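Local atomic coordinates of spore germination protein B3 (Bacillus subtilis subsp. subtilis, PDB entry 3N54), a protein that takes part in the spore germination response to the mixture of L-asparagine, glucose, fructose and potassium ions, as a lipoprotein component of a germinant receptor. Residues 20-30 / 45-56. Numbering follows the deposited sequence.
Sequences QYKLTYQNLLP and NVTSHGKTILEA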
ATOM      1  N   GLN A  20      13.557  31.019  11.895  1.00 54.58           N
ATOM      2  CA  GLN A  20      12.678  29.903  12.066  1.00 52.17           C
ATOM      3  C   GLN A  20      12.856  29.468  13.499  1.00 47.31           C
ATOM      4  O   GLN A  20      13.856  29.783  14.132  1.00 46.92           O
ATOM      5  CB  GLN A  20      12.975  28.779  11.065  1.00 55.07           C
ATOM      6  CG  GLN A  20      14.383  28.219  11.086  1.00 57.36           C
ATOM      7  CD  GLN A  20      14.758  27.506   9.784  1.00 63.54           C
ATOM      8  OE1 GLN A  20      15.848  26.937   9.663  1.00 66.45           O
ATOM      9  NE2 GLN A  20      13.859  27.543   8.804  1.00 66.24           N
ATOM     10  N   TYR A  21      11.863  28.784  14.021  1.00 43.65           N
ATOM     11  CA  TYR A  21      11.958  28.251  15.351  1.00 39.79           C
ATOM     12  C   TYR A  21      12.691  26.920  15.295  1.00 38.97           C
ATOM     13  O   TYR A  21      12.513  26.139  14.361  1.00 39.53           O
ATOM     14  CB  TYR A  21      10.571  28.124  15.959  1.00 38.59           C
ATOM     15  CG  TYR A  21       9.961  29.476  16.159  1.00 39.13           C
ATOM     16  CD1 TYR A  21       9.060  30.002  15.244  1.00 41.70           C
ATOM     17  CD2 TYR A  21      10.332  30.259  17.240  1.00 39.01           C
ATOM     18  CE1 TYR A  21       8.519  31.271  15.426  1.00 43.60           C
ATOM     19  CE2 TYR A  21       9.806  31.509  17.431  1.00 41.21           C
ATOM     20  CZ  TYR A  21       8.896  32.013  16.522  1.00 44.29           C
ATOM     21  OH  TYR A  21       8.383  33.269  16.712  1.00 48.55           O
ATOM     22  N   LYS A  22      13.560  26.704  16.276  1.00 37.09           N
ATOM     23  CA  LYS A  22      14.272  25.455  16.416  1.00 37.08           C
ATOM     24  C   LYS A  22      14.136  24.991  17.851  1.00 34.70           C
ATOM     25  O   LYS A  22      14.635  25.638  18.761  1.00 34.46           O
ATOM     26  CB  LYS A  22      15.748  25.587  16.026  1.00 39.05           C
ATOM     27  CG  LYS A  22      16.461  24.239  15.953  1.00 40.87           C
ATOM     28  CD  LYS A  22      17.864  24.313  15.354  1.00 45.72           C
ATOM     29  CE  LYS A  22      18.888  24.828  16.359  1.00 47.42           C
ATOM     30  NZ  LYS A  22      20.306  24.525  15.935  1.00 51.61           N
ATOM     31  N   LEU A  23      13.412  23.892  18.044  1.00 34.27           N
ATOM     32  CA  LEU A  23      13.276  23.264  19.345  1.00 32.74           C
ATOM     33  C   LEU A  23      14.213  22.076  19.378  1.00 33.13           C
ATOM     34  O   LEU A  23      14.101  21.190  18.540  1.00 33.86           O
ATOM     35  CB  LEU A  23      11.850  22.791  19.592  1.00 32.71           C
ATOM     36  CG  LEU A  23      10.815  23.846  19.976  1.00 32.63           C
ATOM     37  CD1 LEU A  23      10.505  24.777  18.811  1.00 33.59           C
ATOM     38  CD2 LEU A  23       9.547  23.171  20.475  1.00 32.77           C
ATOM     39  N   THR A  24      15.162  22.080  20.312  1.00 32.61           N
ATOM     40  CA  THR A  24      16.071  20.952  20.476  1.00 32.94           C
ATOM     41  C   THR A  24      15.800  20.305  21.825  1.00 31.99           C
ATOM     42  O   THR A  24      16.104  20.879  22.869  1.00 31.12           O
ATOM     43  CB  THR A  24      17.550  21.367  20.390  1.00 34.29           C
ATOM     44  OG1 THR A  24      17.763  22.161  19.220  1.00 35.11           O
ATOM     45  CG2 THR A  24      18.460  20.125  20.330  1.00 35.21           C
ATOM     46  N   TYR A  25      15.198  19.121  21.800  1.00 32.21           N
ATOM     47  CA  TYR A  25      14.959  18.368  23.020  1.00 32.44           C
ATOM     48  C   TYR A  25      16.279  17.787  23.514  1.00 33.29           C
ATOM     49  O   TYR A  25      17.230  17.645  22.743  1.00 34.23           O
ATOM     50  CB  TYR A  25      13.903  17.288  22.800  1.00 33.50           C
ATOM     51  CG  TYR A  25      12.514  17.869  22.683  1.00 33.82           C
ATOM     52  CD1 TYR A  25      12.082  18.463  21.501  1.00 33.58           C
ATOM     53  CD2 TYR A  25      11.645  17.847  23.765  1.00 35.22           C
ATOM     54  CE1 TYR A  25      10.815  19.009  21.398  1.00 35.62           C
ATOM     55  CE2 TYR A  25      10.374  18.387  23.674  1.00 36.55           C
ATOM     56  CZ  TYR A  25       9.963  18.964  22.488  1.00 37.13           C
ATOM     57  OH  TYR A  25       8.697  19.497  22.405  1.00 40.03           O
ATOM     58  N   GLN A  26      16.336  17.485  24.805  1.00 33.63           N
ATOM     59  CA  GLN A  26      17.573  17.066  25.458  1.00 34.78           C
ATOM     60  C   GLN A  26      17.340  15.890  26.398  1.00 35.61           C
ATOM     61  O   GLN A  26      16.366  15.863  27.150  1.00 35.26           O
ATOM     62  CB  GLN A  26      18.138  18.226  26.283  1.00 35.31           C
ATOM     63  CG  GLN A  26      18.262  19.573  25.538  1.00 35.40           C
ATOM     64  CD  GLN A  26      19.324  19.557  24.456  1.00 36.89           C
ATOM     65  OE1 GLN A  26      19.318  20.389  23.550  1.00 38.57           O
ATOM     66  NE2 GLN A  26      20.248  18.618  24.553  1.00 37.62           N
ATOM     67  N   ASN A  27      18.247  14.923  26.350  1.00 37.11           N
ATOM     68  CA  ASN A  27      18.227  13.792  27.252  1.00 38.47           C
ATOM     69  C   ASN A  27      19.227  14.114  28.347  1.00 39.71           C
ATOM     70  O   ASN A  27      20.438  14.023  28.141  1.00 40.79           O
ATOM     71  CB  ASN A  27      18.579  12.513  26.497  1.00 39.73           C
ATOM     72  CG  ASN A  27      17.579  12.198  25.390  1.00 39.87           C
ATOM     73  OD1 ASN A  27      17.952  12.002  24.226  1.00 42.18           O
ATOM     74  ND2 ASN A  27      16.307  12.171  25.743  1.00 38.08           N
ATOM     75  N   LEU A  28      18.720  14.518  29.508  1.00 40.49           N
ATOM     76  CA  LEU A  28      19.589  15.025  30.575  1.00 42.64           C
ATOM     77  C   LEU A  28      20.436  13.917  31.202  1.00 45.34           C
ATOM     78  O   LEU A  28      19.958  12.802  31.434  1.00 45.27           O
ATOM     79  CB  LEU A  28      18.772  15.753  31.649  1.00 43.10           C
ATOM     80  CG  LEU A  28      17.886  16.900  31.140  1.00 41.44           C
ATOM     81  CD1 LEU A  28      17.158  17.542  32.300  1.00 41.46           C
ATOM     82  CD2 LEU A  28      18.694  17.939  30.353  1.00 39.27           C
ATOM     83  N   LEU A  29      21.699  14.248  31.459  1.00 48.03           N
ATOM     84  CA  LEU A  29      22.650  13.321  32.052  1.00 51.42           C
ATOM     85  C   LEU A  29      22.246  13.059  33.497  1.00 53.92           C
ATOM     86  O   LEU A  29      21.991  14.003  34.232  1.00 55.02           O
ATOM     87  CB  LEU A  29      24.060  13.914  31.995  1.00 53.30           C
ATOM     88  CG  LEU A  29      25.223  13.013  32.407  1.00 56.50           C
ATOM     89  CD1 LEU A  29      25.368  11.842  31.448  1.00 55.73           C
ATOM     90  CD2 LEU A  29      26.525  13.819  32.484  1.00 58.61           C
ATOM     91  N   PRO A  30      22.145  11.783  33.902  1.00 56.32           N
ATOM     92  CA  PRO A  30      21.795  11.518  35.298  1.00 59.53           C
ATOM     93  C   PRO A  30      22.836  12.101  36.256  1.00 63.52           C
ATOM     94  O   PRO A  30      24.031  11.854  36.088  1.00 65.00           O
ATOM     95  CB  PRO A  30      21.778   9.985  35.380  1.00 60.39           C
ATOM     96  CG  PRO A  30      21.593   9.516  33.988  1.00 57.77           C
ATOM     97  CD  PRO A  30      22.224  10.544  33.104  1.00 56.03           C
ATOM     98  N   ASN A  45      24.212  19.414  31.185  1.00 61.44           N
ATOM     99  CA  ASN A  45      24.856  18.212  30.680  1.00 61.33           C
ATOM    100  C   ASN A  45      23.831  17.199  30.193  1.00 59.13           C
ATOM    101  O   ASN A  45      22.845  16.921  30.871  1.00 58.45           O
ATOM    102  CB  ASN A  45      25.752  17.598  31.747  1.00 63.62           C
ATOM    103  CG  ASN A  45      26.888  18.514  32.136  1.00 65.32           C
ATOM    104  OD1 ASN A  45      26.950  18.996  33.264  1.00 66.71           O
ATOM    105  ND2 ASN A  45      27.779  18.785  31.190  1.00 66.23           N
ATOM    106  N   VAL A  46      24.074  16.663  29.003  1.00 57.57           N
ATOM    107  CA  VAL A  46      23.177  15.708  28.393  1.00 55.77           C
ATOM    108  C   VAL A  46      23.941  14.453  28.032  1.00 56.58           C
ATOM    109  O   VAL A  46      25.163  14.476  27.907  1.00 57.73           O
ATOM    110  CB  VAL A  46      22.526  16.285  27.114  1.00 53.93           C
ATOM    111  CG1 VAL A  46      21.779  17.569  27.430  1.00 52.31           C
ATOM    112  CG2 VAL A  46      23.569  16.530  26.033  1.00 53.73           C
ATOM    113  N   THR A  47      23.219  13.349  27.896  1.00 55.72           N
ATOM    114  CA  THR A  47      23.807  12.120  27.392  1.00 56.30           C
ATOM    115  C   THR A  47      23.832  12.253  25.882  1.00 54.72           C
ATOM    116  O   THR A  47      24.782  11.852  25.224  1.00 55.62           O
ATOM    117  CB  THR A  47      23.003  10.887  27.811  1.00 56.48           C
ATOM    118  OG1 THR A  47      21.653  11.023  27.355  1.00 55.12           O
ATOM    119  CG2 THR A  47      23.010  10.743  29.325  1.00 57.51           C
ATOM    120  N   SER A  48      22.764  12.832  25.345  1.00 52.59           N
ATOM    121  CA  SER A  48      22.653  13.121  23.932  1.00 51.17           C
ATOM    122  C   SER A  48      21.578  14.178  23.735  1.00 49.14           C
ATOM    123  O   SER A  48      20.778  14.436  24.636  1.00 48.44           O
ATOM    124  CB  SER A  48      22.263  11.866  23.163  1.00 51.03           C
ATOM    125  OG  SER A  48      20.920  11.500  23.453  1.00 50.61           O
ATOM    126  N   HIS A  49      21.562  14.786  22.554  1.00 48.23           N
ATOM    127  CA  HIS A  49      20.470  15.677  22.186  1.00 46.55           C
ATOM    128  C   HIS A  49      19.339  14.782  21.732  1.00 45.21           C
ATOM    129  O   HIS A  49      19.577  13.696  21.230  1.00 45.56           O
ATOM    130  CB  HIS A  49      20.875  16.644  21.076  1.00 46.42           C
ATOM    131  CG  HIS A  49      22.055  17.493  21.430  1.00 48.32           C
ATOM    132  ND1 HIS A  49      23.277  17.367  20.806  1.00 50.24           N
ATOM    133  CD2 HIS A  49      22.214  18.441  22.383  1.00 47.80           C
ATOM    134  CE1 HIS A  49      24.131  18.220  21.344  1.00 51.55           C
ATOM    135  NE2 HIS A  49      23.511  18.885  22.302  1.00 50.66           N
ATOM    136  N   GLY A  50      18.109  15.224  21.954  1.00 43.86           N
ATOM    137  CA  GLY A  50      16.933  14.487  21.522  1.00 42.48           C
ATOM    138  C   GLY A  50      16.514  14.991  20.162  1.00 41.15           C
ATOM    139  O   GLY A  50      17.340  15.469  19.391  1.00 41.36           O
ATOM    140  N   LYS A  51      15.225  14.904  19.868  1.00 39.71           N
ATOM    141  CA  LYS A  51      14.736  15.354  18.578  1.00 39.02           C
ATOM    142  C   LYS A  51      14.832  16.872  18.415  1.00 38.11           C
ATOM    143  O   LYS A  51      14.838  17.635  19.389  1.00 37.44           O
ATOM    144  CB  LYS A  51      13.292  14.898  18.344  1.00 38.47           C
ATOM    145  CG  LYS A  51      12.254  15.562  19.212  1.00 39.23           C
ATOM    146  CD  LYS A  51      10.880  14.954  18.960  1.00 41.52           C
ATOM    147  CE  LYS A  51       9.880  15.398  19.999  1.00 43.22           C
ATOM    148  NZ  LYS A  51       8.604  14.630  19.895  1.00 45.78           N
ATOM    149  N   THR A  52      14.901  17.278  17.157  1.00 37.50           N
ATOM    150  CA  THR A  52      14.943  18.664  16.771  1.00 37.40           C
ATOM    151  C   THR A  52      13.711  18.948  15.935  1.00 36.63           C
ATOM    152  O   THR A  52      13.373  18.171  15.042  1.00 35.88           O
ATOM    153  CB  THR A  52      16.210  18.965  15.957  1.00 38.30           C
ATOM    154  OG1 THR A  52      17.356  18.761  16.789  1.00 39.40           O
ATOM    155  CG2 THR A  52      16.209  20.395  15.440  1.00 38.28           C
ATOM    156  N   ILE A  53      13.031  20.048  16.249  1.00 36.42           N
ATOM    157  CA  ILE A  53      11.871  20.494  15.489  1.00 36.26           C
ATOM    158  C   ILE A  53      12.187  21.843  14.844  1.00 37.47           C
ATOM    159  O   ILE A  53      12.538  22.800  15.542  1.00 37.38           O
ATOM    160  CB  ILE A  53      10.632  20.635  16.366  1.00 35.48           C
ATOM    161  CG1 ILE A  53      10.347  19.334  17.120  1.00 35.35           C
ATOM    162  CG2 ILE A  53       9.422  21.007  15.522  1.00 34.82           C
ATOM    163  CD1 ILE A  53       9.038  19.382  17.928  1.00 34.50           C
ATOM    164  N   LEU A  54      12.083  21.900  13.516  1.00 38.49           N
ATOM    165  CA  LEU A  54      12.317  23.121  12.759  1.00 40.18           C
ATOM    166  C   LEU A  54      11.001  23.610  12.180  1.00 41.10           C
ATOM    167  O   LEU A  54      10.260  22.839  11.561  1.00 40.90           O
ATOM    168  CB  LEU A  54      13.321  22.895  11.631  1.00 41.03           C
ATOM    169  CG  LEU A  54      14.798  22.731  12.013  1.00 42.58           C
ATOM    170  CD1 LEU A  54      15.621  22.331  10.793  1.00 44.21           C
ATOM    171  CD2 LEU A  54      15.370  24.005  12.644  1.00 42.75           C
ATOM    172  N   GLU A  55      10.704  24.888  12.381  1.00 42.47           N
ATOM    173  CA  GLU A  55       9.477  25.457  11.861  1.00 44.12           C
ATOM    174  C   GLU A  55       9.523  26.970  11.710  1.00 45.75           C
ATOM    175  O   GLU A  55      10.030  27.676  12.578  1.00 45.36           O
ATOM    176  CB  GLU A  55       8.312  25.110  12.779  1.00 43.51           C
ATOM    177  CG  GLU A  55       6.973  25.481  12.170  1.00 45.77           C
ATOM    178  CD  GLU A  55       5.796  24.995  12.979  1.00 46.70           C
ATOM    179  OE1 GLU A  55       5.958  24.749  14.194  1.00 48.29           O
ATOM    180  OE2 GLU A  55       4.706  24.864  12.387  1.00 48.78           O
ATOM    181  N   ALA A  56       8.974  27.456  10.597  1.00 47.84           N
ATOM    182  CA  ALA A  56       8.770  28.887  10.393  1.00 49.55           C
ATOM    183  C   ALA A  56       7.389  29.201  10.944  1.00 49.95           C
ATOM    184  O   ALA A  56       6.428  28.518  10.600  1.00 50.62           O
ATOM    185  CB  ALA A  56       8.846  29.224   8.928  1.00 50.99           C
TER
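Leu23 and Ile53 form a hydrogen-bonded pair in an antiparallel sheet of three strands within the spore germination protein N-terminal domain; 21-28 is the central strand, between 8-15 and 46-55, the outermost strands within this chain. Leu23 N donates to Ile53 O at 2.9 Å and Ile53 N returns a bond to Leu23 O, both donors in the carbonyl plane. Between Thr24 and Gln26 the register slips by one residue at a beta bulge: Tyr25 N still binds Lys51 O, whereas Gly50 N reaches Tyr25 O at 2.7 Å from well above the carbonyl plane.

On the face of Leu23 and Ile53, strand 8-15 adds cover through Leu11 and Ile13, which touch Leu23. Beside the bulge the Tyr25 ring packs with Lys51, Ile53 and Leu11. CG of Lys51 sits between its backbone N and carbonyl carbon (chi1 69°), and from there the extended chain runs alongside the ring. Lys51 CE lies over one face, 4.2 Å from the ring centroid in a CH-pi contact, while Ile53 CD1 meets the ring edge at Tyr25 CE1.

The other face, with Lys22, Thr24, Thr52 and Leu54, is the solvent side, where Thr52 and Leu54 are exposed. Thr24 and Thr52 stand side by side, Thr24 CG2 4.0 Å from Thr52 OG1. Its tight spot is Leu54 CD2 against Lys22 CG at 3.5 Å, beyond which the lysine bends at chi3 (79°) and leads its amine away.

At the far end the chain turns a corner at Thr47 and Ser48, where Asn27 O accepts Thr47 N at 2.9 Å and a weak bond from Thr47 OG1 at 3.3 Å.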